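Local coordinates for protein o-succinylbenzoate synthase (Synechococcus elongatus, PDB 2OZT) that catalyses the metal-dependent dehydration of 2-succinyl-6-hydroxy-2,4-cyclohexadiene-1-carboxylate to 2-succinylbenzoate, a step in the biosynthesis of phylloquinone, at residues A153-L158 / G190-V195; A175-W180 / L208-T213; A149-L154 / A182-H187; A273-I278 / L296-D301. All coordinates share one frame; numbering follows the deposited sequence.

Contact 1: residues A153-L158 / G190-V195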
loop_
_atom_site.group_PDB
_atom_site.type_symbol
_atom_site.label_atom_id
_atom_site.label_comp_id
_atom_site.label_asym_id
_atom_site.label_seq_id
_atom_site.Cartn_x
_atom_site.Cartn_y
_atom_site.Cartn_z
ATOM N N ALA A 153 -16.942 -22.385 3.922
ATOM C CA ALA A 153 -16.600 -22.776 5.298
ATOM C C ALA A 153 -16.063 -21.576 6.102
ATOM O O ALA A 153 -16.378 -21.415 7.290
ATOM C CB ALA A 153 -15.578 -23.890 5.266
ATOM N N LEU A 154 -15.254 -20.740 5.437
ATOM C CA LEU A 154 -14.657 -19.573 6.109
ATOM C C LEU A 154 -15.728 -18.597 6.507
ATOM O O LEU A 154 -15.716 -18.062 7.639
ATOM C CB LEU A 154 -13.616 -18.961 5.166
ATOM C CG LEU A 154 -12.922 -17.693 5.676
ATOM C CD1 LEU A 154 -12.129 -17.947 6.990
ATOM C CD2 LEU A 154 -12.013 -17.132 4.583
ATOM N N LEU A 155 -16.688 -18.350 5.610
ATOM C CA LEU A 155 -17.744 -17.412 5.943
ATOM C C LEU A 155 -18.629 -17.919 7.065
ATOM O O LEU A 155 -19.087 -17.129 7.891
ATOM C CB LEU A 155 -18.598 -17.097 4.731
ATOM C CG LEU A 155 -17.947 -16.308 3.610
ATOM C CD1 LEU A 155 -18.870 -16.282 2.418
ATOM C CD2 LEU A 155 -17.637 -14.892 4.115
ATOM N N ALA A 156 -18.864 -19.232 7.086
ATOM C CA ALA A 156 -19.611 -19.838 8.196
ATOM C C ALA A 156 -18.899 -19.763 9.539
ATOM O O ALA A 156 -19.550 -19.612 10.586
ATOM C CB ALA A 156 -19.943 -21.271 7.849
ATOM N N ALA A 157 -17.572 -19.875 9.521
ATOM C CA ALA A 157 -16.754 -19.876 10.734
ATOM C C ALA A 157 -16.438 -18.484 11.317
ATOM O O ALA A 157 -16.306 -18.341 12.519
ATOM C CB ALA A 157 -15.476 -20.600 10.458
ATOM N N LEU A 158 -16.285 -17.473 10.461
ATOM C CA LEU A 158 -15.889 -16.143 10.961
ATOM C C LEU A 158 -16.939 -15.593 11.905
ATOM O O LEU A 158 -18.135 -15.758 11.683
ATOM C CB LEU A 158 -15.667 -15.168 9.797
ATOM C CG LEU A 158 -14.382 -15.381 8.991
ATOM C CD1 LEU A 158 -14.445 -14.535 7.719
ATOM C CD2 LEU A 158 -13.198 -14.934 9.814
ATOM N N GLY A 190 -22.740 -10.590 3.632
ATOM C CA GLY A 190 -22.420 -9.249 4.125
ATOM C C GLY A 190 -21.004 -9.128 4.641
ATOM O O GLY A 190 -20.499 -8.012 4.805
ATOM N N LYS A 191 -20.357 -10.270 4.880
ATOM C CA LYS A 191 -18.950 -10.293 5.304
ATOM C C LYS A 191 -17.970 -10.002 4.152
ATOM O O LYS A 191 -16.871 -9.539 4.422
ATOM C CB LYS A 191 -18.573 -11.615 6.011
ATOM C CG LYS A 191 -19.341 -11.904 7.324
ATOM C CD LYS A 191 -18.938 -13.261 7.942
ATOM C CE LYS A 191 -19.693 -13.500 9.292
ATOM N NZ LYS A 191 -19.925 -14.964 9.596
ATOM N N ILE A 192 -18.362 -10.233 2.899
ATOM C CA ILE A 192 -17.465 -9.884 1.719
ATOM C C ILE A 192 -17.357 -8.379 1.390
ATOM O O ILE A 192 -18.296 -7.760 0.905
ATOM C CB ILE A 192 -17.831 -10.683 0.435
ATOM C CG1 ILE A 192 -17.762 -12.201 0.695
ATOM C CG2 ILE A 192 -16.910 -10.345 -0.694
ATOM C CD1 ILE A 192 -16.352 -12.792 0.747
ATOM N N GLU A 193 -16.189 -7.800 1.605
ATOM C CA GLU A 193 -16.054 -6.370 1.418
ATOM C C GLU A 193 -15.781 -6.001 -0.037
ATOM O O GLU A 193 -16.389 -5.080 -0.594
ATOM C CB GLU A 193 -14.926 -5.875 2.310
ATOM C CG GLU A 193 -14.828 -4.359 2.386
ATOM C CD GLU A 193 -13.737 -3.878 3.321
ATOM O OE1 GLU A 193 -12.905 -4.687 3.770
ATOM O OE2 GLU A 193 -13.743 -2.668 3.631
ATOM N N TYR A 194 -14.837 -6.697 -0.648
ATOM C CA TYR A 194 -14.560 -6.539 -2.066
ATOM C C TYR A 194 -13.697 -7.659 -2.568
ATOM O O TYR A 194 -13.105 -8.425 -1.766
ATOM C CB TYR A 194 -13.877 -5.187 -2.371
ATOM C CG TYR A 194 -12.628 -4.777 -1.569
ATOM C CD1 TYR A 194 -12.713 -3.712 -0.671
ATOM C CD2 TYR A 194 -11.396 -5.402 -1.732
ATOM C CE1 TYR A 194 -11.574 -3.240 0.030
ATOM C CE2 TYR A 194 -10.241 -4.942 -1.011
ATOM C CZ TYR A 194 -10.370 -3.883 -0.151
ATOM O OH TYR A 194 -9.229 -3.473 0.499
ATOM N N VAL A 195 -13.662 -7.786 -3.905
ATOM C CA VAL A 195 -12.682 -8.598 -4.605
ATOM C C VAL A 195 -11.597 -7.637 -5.118
ATOM O O VAL A 195 -11.895 -6.674 -5.814
ATOM C CB VAL A 195 -13.321 -9.423 -5.774
ATOM C CG1 VAL A 195 -12.235 -10.157 -6.515
ATOM C CG2 VAL A 195 -14.404 -10.389 -5.264
#
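The amino group of K191 is gripped by two backbone carbonyls at the end of the facing helix: NZ donates to L155 O at 2.9 Å and to L158 O, also at 2.9 Å. At L155 the ammonium sits almost straight out from the carbonyl, with a C=O...NZ angle of 171°; at L158 it stands above the carbonyl plane, 39° out of it. L155 O lies in the last turn of helix 144-157, and L158 is the first residue to leave helical geometry, so the positive charge sits where the helix dipole would probably welcome it. K191 spans the gap because its chain runs extended beyond CG, with chi2 and chi3 both at 178°. The contact joins the end of a helix to the run into a strand in the (beta/alpha)7beta modified TIM-barrel domain of the enolase superfamily: K191 immediately precedes strand 192-196, and helix 144-157 belongs to the outer layer. Putting an alanine at K191 would probably leave both carbonyls without this donor and the helix end less firmly tied to the residue leading into the strand. The rest is apolar. L155 slides past the lysine in the opposite sense, bringing CD2 to 3.9 Å from K191 CB, and the same methyl meets I192 CD1 at 4.2 Å, L155 and I192 crossing at about a right angle. Both also touch L164 of strand 163-167.

Contact 2: residues A175-W180 / L208-T213; sequences ATANRW and LSLAQT
L210 reaches across from helix 204-213 to A177 and N178 on helix 174-187, joining two successive outer helices of the barrel domain that the enolase superfamily shares. The two helices flank strand 192-196 in the chain, as successive helices of a beta/alpha barrel do. The contact is a slight one: about 99 Å² is buried in all, and no hydrogen bond passes between the two segments.

The apolar part is a single methyl pair. L210 CD1 meets A177 CB at 4.0 Å, and both residues are buried. The leucine carries CG anti to its own carbonyl carbon (chi1 -78°), and its two methyls divide the work, one for each neighbour. Behind this pair L210 also packs on I218 of strand 218-220 and on L199, while A177 rests on W172, so the leucine touches the neighbouring helix, the next strand and a loop.

The second kind of contact sets a polar atom against a hydrocarbon. The side chain of N178, exposed and modelled in two conformers, lies across L210 and brings OD1 to CD2 at 3.8 Å in the conformer described; this is van der Waals contact at the outer margin and binds little.

Hydrogen bonding is local. Near the end of 208-213, T213 N bonds to L210 O, while T213 OG1 donates to S209 O at 2.8 Å, tilted 30° from the carbonyl plane.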
loop_
_atom_site.group_PDB
_atom_site.type_symbol
_atom_site.label_atom_id
_atom_site.label_comp_id
_atom_site.label_asym_id
_atom_site.label_seq_id
_atom_site.Cartn_x
_atom_site.Cartn_y
_atom_site.Cartn_z
ATOM N N ALA A 175 -13.183 -15.084 -18.136
ATOM C CA ALA A 175 -14.328 -15.985 -17.949
ATOM C C ALA A 175 -14.375 -16.470 -16.494
ATOM O O ALA A 175 -15.436 -16.590 -15.920
ATOM C CB ALA A 175 -14.183 -17.165 -18.893
ATOM N N THR A 176 -13.203 -16.759 -15.922
ATOM C CA THR A 176 -13.106 -17.158 -14.510
ATOM C C THR A 176 -13.628 -16.066 -13.559
ATOM O O THR A 176 -14.349 -16.358 -12.610
ATOM C CB THR A 176 -11.654 -17.524 -14.139
ATOM O OG1 THR A 176 -11.271 -18.661 -14.924
ATOM C CG2 THR A 176 -11.482 -17.887 -12.627
ATOM N N ALA A 177 -13.226 -14.814 -13.803
ATOM C CA ALA A 177 -13.693 -13.715 -12.978
ATOM C C ALA A 177 -15.210 -13.645 -13.036
ATOM O O ALA A 177 -15.892 -13.502 -12.024
ATOM C CB ALA A 177 -13.090 -12.391 -13.471
ATOM N N ASN A 178 -15.755 -13.747 -14.243
ATOM C CA ASN A 178 -17.188 -13.671 -14.380
ATOM C C ASN A 178 -17.933 -14.775 -13.618
ATOM O O ASN A 178 -18.949 -14.502 -12.968
ATOM C CB ASN A 178 -17.544 -13.649 -15.853
ATOM C CG ASN A 178 -18.783 -12.888 -16.103
ATOM O OD1 ASN A 178 -18.749 -11.716 -16.466
ATOM N ND2 ASN A 178 -19.909 -13.528 -15.868
ATOM N N ARG A 179 -17.389 -15.999 -13.672
ATOM C CA ARG A 179 -17.993 -17.130 -12.936
ATOM C C ARG A 179 -17.913 -16.889 -11.417
ATOM O O ARG A 179 -18.874 -17.137 -10.683
ATOM C CB ARG A 179 -17.327 -18.441 -13.320
ATOM C CG ARG A 179 -17.713 -18.894 -14.743
ATOM C CD ARG A 179 -17.516 -20.413 -14.960
ATOM N NE ARG A 179 -16.186 -20.850 -14.504
ATOM C CZ ARG A 179 -15.050 -20.631 -15.167
ATOM N NH1 ARG A 179 -15.057 -19.999 -16.333
ATOM N NH2 ARG A 179 -13.891 -21.050 -14.656
ATOM N N TRP A 180 -16.777 -16.338 -10.947
ATOM C CA TRP A 180 -16.631 -15.987 -9.538
ATOM C C TRP A 180 -17.620 -14.936 -9.068
ATOM O O TRP A 180 -18.232 -15.065 -8.003
ATOM C CB TRP A 180 -15.220 -15.461 -9.295
ATOM C CG TRP A 180 -14.287 -16.435 -8.620
ATOM C CD1 TRP A 180 -13.255 -17.105 -9.191
ATOM C CD2 TRP A 180 -14.275 -16.769 -7.233
ATOM N NE1 TRP A 180 -12.584 -17.861 -8.232
ATOM C CE2 TRP A 180 -13.199 -17.662 -7.024
ATOM C CE3 TRP A 180 -15.051 -16.373 -6.141
ATOM C CZ2 TRP A 180 -12.895 -18.190 -5.735
ATOM C CZ3 TRP A 180 -14.770 -16.922 -4.883
ATOM C CH2 TRP A 180 -13.684 -17.779 -4.692
ATOM N N LEU A 208 -13.292 -2.485 -15.698
ATOM C CA LEU A 208 -14.297 -1.435 -15.572
ATOM C C LEU A 208 -15.725 -1.962 -15.776
ATOM O O LEU A 208 -16.628 -1.719 -14.970
ATOM C CB LEU A 208 -13.959 -0.290 -16.518
ATOM C CG LEU A 208 -14.889 0.924 -16.474
ATOM C CD1 LEU A 208 -14.861 1.630 -15.088
ATOM C CD2 LEU A 208 -14.510 1.907 -17.611
ATOM N N SER A 209 -15.914 -2.756 -16.844
ATOM C CA SER A 209 -17.223 -3.326 -17.128
ATOM C C SER A 209 -17.721 -4.249 -16.004
ATOM O O SER A 209 -18.867 -4.176 -15.592
ATOM C CB SER A 209 -17.200 -4.104 -18.451
ATOM O OG SER A 209 -18.494 -4.619 -18.662
ATOM N N LEU A 210 -16.819 -5.081 -15.467
ATOM C CA LEU A 210 -17.188 -5.895 -14.316
ATOM C C LEU A 210 -17.624 -5.009 -13.141
ATOM O O LEU A 210 -18.651 -5.237 -12.535
ATOM C CB LEU A 210 -16.015 -6.778 -13.863
ATOM C CG LEU A 210 -15.740 -8.045 -14.677
ATOM C CD1 LEU A 210 -14.409 -8.649 -14.224
ATOM C CD2 LEU A 210 -16.915 -9.038 -14.542
ATOM N N ALA A 211 -16.821 -4.003 -12.798
ATOM C CA ALA A 211 -17.218 -3.210 -11.649
ATOM C C ALA A 211 -18.577 -2.554 -11.826
ATOM O O ALA A 211 -19.302 -2.356 -10.863
ATOM C CB ALA A 211 -16.193 -2.168 -11.399
ATOM N N GLN A 212 -18.863 -2.163 -13.072
ATOM C CA GLN A 212 -20.125 -1.485 -13.390
ATOM C C GLN A 212 -21.337 -2.427 -13.446
ATOM O O GLN A 212 -22.469 -1.964 -13.506
ATOM C CB GLN A 212 -19.991 -0.757 -14.733
ATOM C CG GLN A 212 -19.013 0.434 -14.653
ATOM C CD GLN A 212 -18.614 0.963 -16.040
ATOM O OE1 GLN A 212 -18.597 0.218 -17.022
ATOM N NE2 GLN A 212 -18.240 2.212 -16.103
ATOM N N THR A 213 -21.101 -3.727 -13.376
ATOM C CA THR A 213 -22.226 -4.644 -13.585
ATOM C C THR A 213 -22.433 -5.680 -12.494
ATOM O O THR A 213 -23.562 -6.154 -12.299
ATOM C CB THR A 213 -22.076 -5.405 -14.904
ATOM O OG1 THR A 213 -20.820 -6.086 -14.936
ATOM C CG2 THR A 213 -22.148 -4.456 -16.083
#

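Contact 3: residues A149-L154 / A182-H187; sequences AILKAL and AWLDRH
L151 and W183 make the tight side of this contact. Methyl CD2 of the leucine comes to 3.7 Å from CZ3 of the indole, approaching the six-membered ring obliquely, and lies 4.1 Å from CD2 of L184, whose side chain crosses that of the leucine at about a right angle. One methyl thus touches two successive residues of the neighbouring helix, both on the same side of it. L151 CG is anti to the backbone N (chi1 -176°), and W183 CG is placed likewise (chi1 -171°), which carries the indole's far end towards helix 144-157. H187 CB covers one face of the W183 ring from within its own helix, 3.5 Å above the plane and towards the rim.

The pair joins helices 144-157 and 174-187, consecutive members of the helical layer around the TIM-type barrel. Their short segments run in broadly the same direction, 29° apart, as successive helices of such a barrel do, but their axes come no closer than 12.2 Å, so the large side chains do the bridging. Inward, L151 and L184 both continue onto L166 of strand 163-167.

Outward the contact slackens. There the two exposed residues K152 and H187 meet only through a water, 3.2 Å from H187 ND1 and weakly bonded to K152 NZ at 3.4 Å; NZ and ND1 themselves stand 5.9 Å apart.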
loop_
_atom_site.group_PDB
_atom_site.type_symbol
_atom_site.label_atom_id
_atom_site.label_comp_id
_atom_site.label_asym_id
_atom_site.label_seq_id
_atom_site.Cartn_x
_atom_site.Cartn_y
_atom_site.Cartn_z
ATOM N N ALA A 149 -15.401 -23.683 -2.048
ATOM C CA ALA A 149 -15.726 -24.557 -0.919
ATOM C C ALA A 149 -15.093 -24.120 0.386
ATOM O O ALA A 149 -15.763 -24.087 1.427
ATOM C CB ALA A 149 -15.385 -26.001 -1.249
ATOM N N ILE A 150 -13.828 -23.675 0.298
ATOM C CA ILE A 150 -13.136 -23.110 1.474
ATOM C C ILE A 150 -13.850 -21.829 1.893
ATOM O O ILE A 150 -14.094 -21.588 3.087
ATOM C CB ILE A 150 -11.676 -22.848 1.185
ATOM C CG1 ILE A 150 -10.944 -24.170 0.909
ATOM C CG2 ILE A 150 -11.034 -22.125 2.382
ATOM C CD1 ILE A 150 -9.629 -23.977 0.222
ATOM N N LEU A 151 -14.196 -21.003 0.906
ATOM C CA LEU A 151 -14.828 -19.728 1.222
ATOM C C LEU A 151 -16.157 -19.913 1.967
ATOM O O LEU A 151 -16.466 -19.212 2.937
ATOM C CB LEU A 151 -15.046 -18.919 -0.071
ATOM C CG LEU A 151 -15.624 -17.518 0.150
ATOM C CD1 LEU A 151 -14.893 -16.652 1.219
ATOM C CD2 LEU A 151 -15.625 -16.752 -1.150
ATOM N N LYS A 152 -16.947 -20.885 1.501
ATOM C CA LYS A 152 -18.195 -21.217 2.164
ATOM C C LYS A 152 -17.952 -21.566 3.660
ATOM O O LYS A 152 -18.670 -21.076 4.550
ATOM C CB LYS A 152 -18.899 -22.367 1.402
ATOM C CG LYS A 152 -20.214 -22.788 2.015
ATOM C CD LYS A 152 -20.967 -23.698 1.014
ATOM C CE LYS A 152 -22.130 -24.429 1.676
ATOM N NZ LYS A 152 -23.164 -23.483 2.160
ATOM N N ALA A 153 -16.942 -22.385 3.922
ATOM C CA ALA A 153 -16.600 -22.776 5.298
ATOM C C ALA A 153 -16.063 -21.576 6.102
ATOM O O ALA A 153 -16.378 -21.415 7.290
ATOM C CB ALA A 153 -15.578 -23.890 5.266
ATOM N N LEU A 154 -15.254 -20.740 5.437
ATOM C CA LEU A 154 -14.657 -19.573 6.109
ATOM C C LEU A 154 -15.728 -18.597 6.507
ATOM O O LEU A 154 -15.716 -18.062 7.639
ATOM C CB LEU A 154 -13.616 -18.961 5.166
ATOM C CG LEU A 154 -12.922 -17.693 5.676
ATOM C CD1 LEU A 154 -12.129 -17.947 6.990
ATOM C CD2 LEU A 154 -12.013 -17.132 4.583
ATOM N N ALA A 182 -20.503 -14.349 -10.327
ATOM C CA ALA A 182 -21.865 -14.959 -10.357
ATOM C C ALA A 182 -22.032 -15.822 -9.107
ATOM O O ALA A 182 -23.086 -15.770 -8.443
ATOM C CB ALA A 182 -22.058 -15.762 -11.604
ATOM N N TRP A 183 -20.992 -16.579 -8.744
ATOM C CA TRP A 183 -21.017 -17.364 -7.502
ATOM C C TRP A 183 -21.193 -16.470 -6.288
ATOM O O TRP A 183 -21.972 -16.770 -5.371
ATOM C CB TRP A 183 -19.730 -18.172 -7.338
ATOM C CG TRP A 183 -19.772 -19.162 -6.186
ATOM C CD1 TRP A 183 -20.115 -20.478 -6.267
ATOM C CD2 TRP A 183 -19.424 -18.922 -4.818
ATOM N NE1 TRP A 183 -20.000 -21.077 -5.036
ATOM C CE2 TRP A 183 -19.596 -20.143 -4.121
ATOM C CE3 TRP A 183 -18.992 -17.800 -4.108
ATOM C CZ2 TRP A 183 -19.369 -20.267 -2.753
ATOM C CZ3 TRP A 183 -18.748 -17.925 -2.729
ATOM C CH2 TRP A 183 -18.932 -19.157 -2.071
ATOM N N LEU A 184 -20.474 -15.347 -6.265
ATOM C CA LEU A 184 -20.547 -14.455 -5.114
ATOM C C LEU A 184 -21.932 -13.816 -4.981
ATOM O O LEU A 184 -22.408 -13.567 -3.875
ATOM C CB LEU A 184 -19.448 -13.379 -5.175
ATOM C CG LEU A 184 -18.037 -13.864 -4.840
ATOM C CD1 LEU A 184 -16.999 -12.846 -5.304
ATOM C CD2 LEU A 184 -17.834 -14.120 -3.327
ATOM N N ASP A 185 -22.564 -13.547 -6.113
ATOM C CA ASP A 185 -23.945 -13.057 -6.081
ATOM C C ASP A 185 -24.881 -14.080 -5.424
ATOM O O ASP A 185 -25.747 -13.715 -4.622
ATOM C CB ASP A 185 -24.425 -12.692 -7.475
ATOM C CG ASP A 185 -25.778 -12.049 -7.451
ATOM O OD1 ASP A 185 -25.886 -10.931 -6.900
ATOM O OD2 ASP A 185 -26.735 -12.693 -7.944
ATOM N N ARG A 186 -24.704 -15.356 -5.741
ATOM C CA ARG A 186 -25.546 -16.402 -5.159
ATOM C C ARG A 186 -25.215 -16.755 -3.702
ATOM O O ARG A 186 -26.122 -17.083 -2.922
ATOM C CB ARG A 186 -25.455 -17.689 -5.987
ATOM C CG ARG A 186 -25.782 -17.535 -7.468
ATOM C CD ARG A 186 -25.927 -18.890 -8.159
ATOM N NE ARG A 186 -24.677 -19.653 -8.183
ATOM C CZ ARG A 186 -23.806 -19.635 -9.186
ATOM N NH1 ARG A 186 -24.040 -18.890 -10.260
ATOM N NH2 ARG A 186 -22.698 -20.354 -9.112
ATOM N N HIS A 187 -23.930 -16.727 -3.347
ATOM C CA HIS A 187 -23.426 -17.370 -2.121
ATOM C C HIS A 187 -22.652 -16.436 -1.196
ATOM O O HIS A 187 -22.232 -16.817 -0.087
ATOM C CB HIS A 187 -22.521 -18.542 -2.495
ATOM C CG HIS A 187 -23.211 -19.596 -3.300
ATOM N ND1 HIS A 187 -24.224 -20.374 -2.783
ATOM C CD2 HIS A 187 -23.042 -19.997 -4.580
ATOM C CE1 HIS A 187 -24.657 -21.204 -3.716
ATOM N NE2 HIS A 187 -23.956 -20.999 -4.815
HETATM O O HOH W 1 -23.473 -20.672 0.351
#

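Contact 4: residues A273-I278 / L296-D301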
loop_
_atom_site.group_PDB
_atom_site.type_symbol
_atom_site.label_atom_id
_atom_site.label_comp_id
_atom_site.label_asym_id
_atom_site.label_seq_id
_atom_site.Cartn_x
_atom_site.Cartn_y
_atom_site.Cartn_z
ATOM N N ALA A 273 3.724 -1.018 1.009
ATOM C CA ALA A 273 4.579 -1.460 -0.097
ATOM C C ALA A 273 5.856 -2.087 0.492
ATOM O O ALA A 273 6.932 -1.988 -0.120
ATOM C CB ALA A 273 4.970 -0.259 -0.939
ATOM N N LEU A 274 5.740 -2.709 1.672
ATOM C CA LEU A 274 6.910 -3.295 2.366
ATOM C C LEU A 274 8.028 -2.283 2.495
ATOM O O LEU A 274 9.211 -2.545 2.183
ATOM C CB LEU A 274 7.389 -4.579 1.647
ATOM C CG LEU A 274 6.362 -5.710 1.558
ATOM C CD1 LEU A 274 7.028 -6.887 0.845
ATOM C CD2 LEU A 274 5.839 -6.126 2.928
ATOM N N GLU A 275 7.641 -1.107 2.967
ATOM C CA GLU A 275 8.580 -0.007 3.191
ATOM C C GLU A 275 9.089 -0.060 4.635
ATOM O O GLU A 275 8.597 -0.824 5.460
ATOM C CB GLU A 275 7.914 1.356 2.871
ATOM C CG GLU A 275 6.737 1.713 3.751
ATOM C CD GLU A 275 5.488 0.865 3.493
ATOM O OE1 GLU A 275 5.250 -0.075 4.278
ATOM O OE2 GLU A 275 4.755 1.185 2.544
ATOM N N GLY A 276 10.076 0.786 4.961
ATOM C CA GLY A 276 10.650 0.731 6.300
ATOM C C GLY A 276 9.967 1.702 7.251
ATOM O O GLY A 276 8.937 2.330 6.905
ATOM N N ALA A 277 10.531 1.816 8.462
ATOM C CA ALA A 277 9.907 2.589 9.528
ATOM C C ALA A 277 9.831 4.092 9.246
ATOM O O ALA A 277 8.888 4.761 9.707
ATOM C CB ALA A 277 10.677 2.354 10.824
ATOM N N ILE A 278 10.776 4.630 8.495
ATOM C CA ILE A 278 10.709 6.062 8.179
ATOM C C ILE A 278 9.457 6.344 7.327
ATOM O O ILE A 278 8.633 7.168 7.667
ATOM C CB ILE A 278 11.996 6.563 7.542
ATOM C CG1 ILE A 278 13.082 6.535 8.625
ATOM C CG2 ILE A 278 11.800 7.952 6.948
ATOM C CD1 ILE A 278 14.519 6.893 8.074
ATOM N N LEU A 296 -6.247 -0.974 7.616
ATOM C CA LEU A 296 -5.069 -0.714 6.794
ATOM C C LEU A 296 -4.379 -1.969 6.325
ATOM O O LEU A 296 -4.289 -2.973 7.088
ATOM C CB LEU A 296 -3.995 0.067 7.598
ATOM C CG LEU A 296 -4.406 1.367 8.286
ATOM C CD1 LEU A 296 -3.199 1.970 9.008
ATOM C CD2 LEU A 296 -4.994 2.365 7.239
ATOM N N GLY A 297 -3.849 -1.920 5.106
ATOM C CA GLY A 297 -3.124 -3.091 4.583
ATOM C C GLY A 297 -1.678 -3.071 5.043
ATOM O O GLY A 297 -0.755 -3.142 4.211
ATOM N N PHE A 298 -1.482 -3.006 6.364
ATOM C CA PHE A 298 -0.141 -2.942 6.939
ATOM C C PHE A 298 0.171 -4.148 7.805
ATOM O O PHE A 298 1.144 -4.099 8.601
ATOM C CB PHE A 298 0.048 -1.635 7.717
ATOM C CG PHE A 298 0.406 -0.450 6.830
ATOM C CD1 PHE A 298 1.742 -0.067 6.669
ATOM C CD2 PHE A 298 -0.570 0.267 6.129
ATOM C CE1 PHE A 298 2.074 1.015 5.836
ATOM C CE2 PHE A 298 -0.234 1.343 5.320
ATOM C CZ PHE A 298 1.091 1.716 5.178
ATOM N N GLY A 299 -0.569 -5.236 7.566
ATOM C CA GLY A 299 -0.391 -6.508 8.330
ATOM C C GLY A 299 0.718 -7.351 7.750
ATOM O O GLY A 299 0.531 -8.542 7.505
ATOM N N VAL A 300 1.881 -6.724 7.540
ATOM C CA VAL A 300 2.936 -7.302 6.714
ATOM C C VAL A 300 4.198 -7.619 7.528
ATOM O O VAL A 300 5.253 -7.815 6.946
ATOM C CB VAL A 300 3.322 -6.349 5.542
ATOM C CG1 VAL A 300 2.119 -6.144 4.573
ATOM C CG2 VAL A 300 3.829 -4.988 6.092
ATOM N N ASP A 301 4.075 -7.657 8.852
ATOM C CA ASP A 301 5.228 -7.920 9.738
ATOM C C ASP A 301 5.961 -9.205 9.492
ATOM O O ASP A 301 7.135 -9.290 9.827
ATOM C CB ASP A 301 4.808 -7.924 11.204
ATOM C CG ASP A 301 4.550 -6.546 11.730
ATOM O OD1 ASP A 301 4.828 -5.562 11.030
ATOM O OD2 ASP A 301 4.056 -6.455 12.862
#
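After the last strand of the parallel barrel sheet, 268-270, the chain turns through 273-276 before helix 277-290, and this turn packs against the loop 296-301 that follows the helix. Two separate touches make the buried contact. L274 CD2 presses on the branch of V300, 3.6 Å from CB and 3.9 Å from CG2, with the side chains crossing obliquely. E275 meets F298 at about a right angle: OE1 comes obliquely to CE1 of the ring at 3.7 Å, the carboxylate and ring planes being 27° apart.

E275 doubles back toward its own turn. Its CG lies between the backbone N and the carbonyl carbon and the chain bends again at chi2, which returns OE2 to the start of the turn, where A273 N donates to it at 2.9 Å. That bond is nearly straight at the hydrogen, 171°, yet it meets the carboxylate from 38° above its plane. OE1 has partners too, a hydrogen bond with S272 OG and a salt bridge to R280 NE. A glutamine in place of E275 would probably weaken the hold on R280 by taking away the charge that balances it.

Gripped by S272, R280 and A273 N, the buried carboxylate is probably kept ionised and fixed in place, its side chain about 6 Å from that of K245, the predicted proton acceptor.

How the contacts relate
Contacts 1, 3 and 2 lie in that order along the barrel wall. Contacts 1 and 3, centres 8 Å apart, share A153 and L154 and touch directly, V195 CG2 lying 3.6 Å from L184 CD1. Contacts 2 and 3 both use helix 174-187 and meet where W180 CZ3 packs 3.8 Å from L151 CD2, so L151 belongs to both neighbourhoods. Contact 4 stands apart, its centre about 24 Å from that of contact 1 and 30 Å from those of the other two. The bound sodium is about 12 Å from the V300 side chain, about 13 Å from that of A177 and about 14 Å from that of I192, which is also about 10 Å from the side chain of E196, a magnesium ligand.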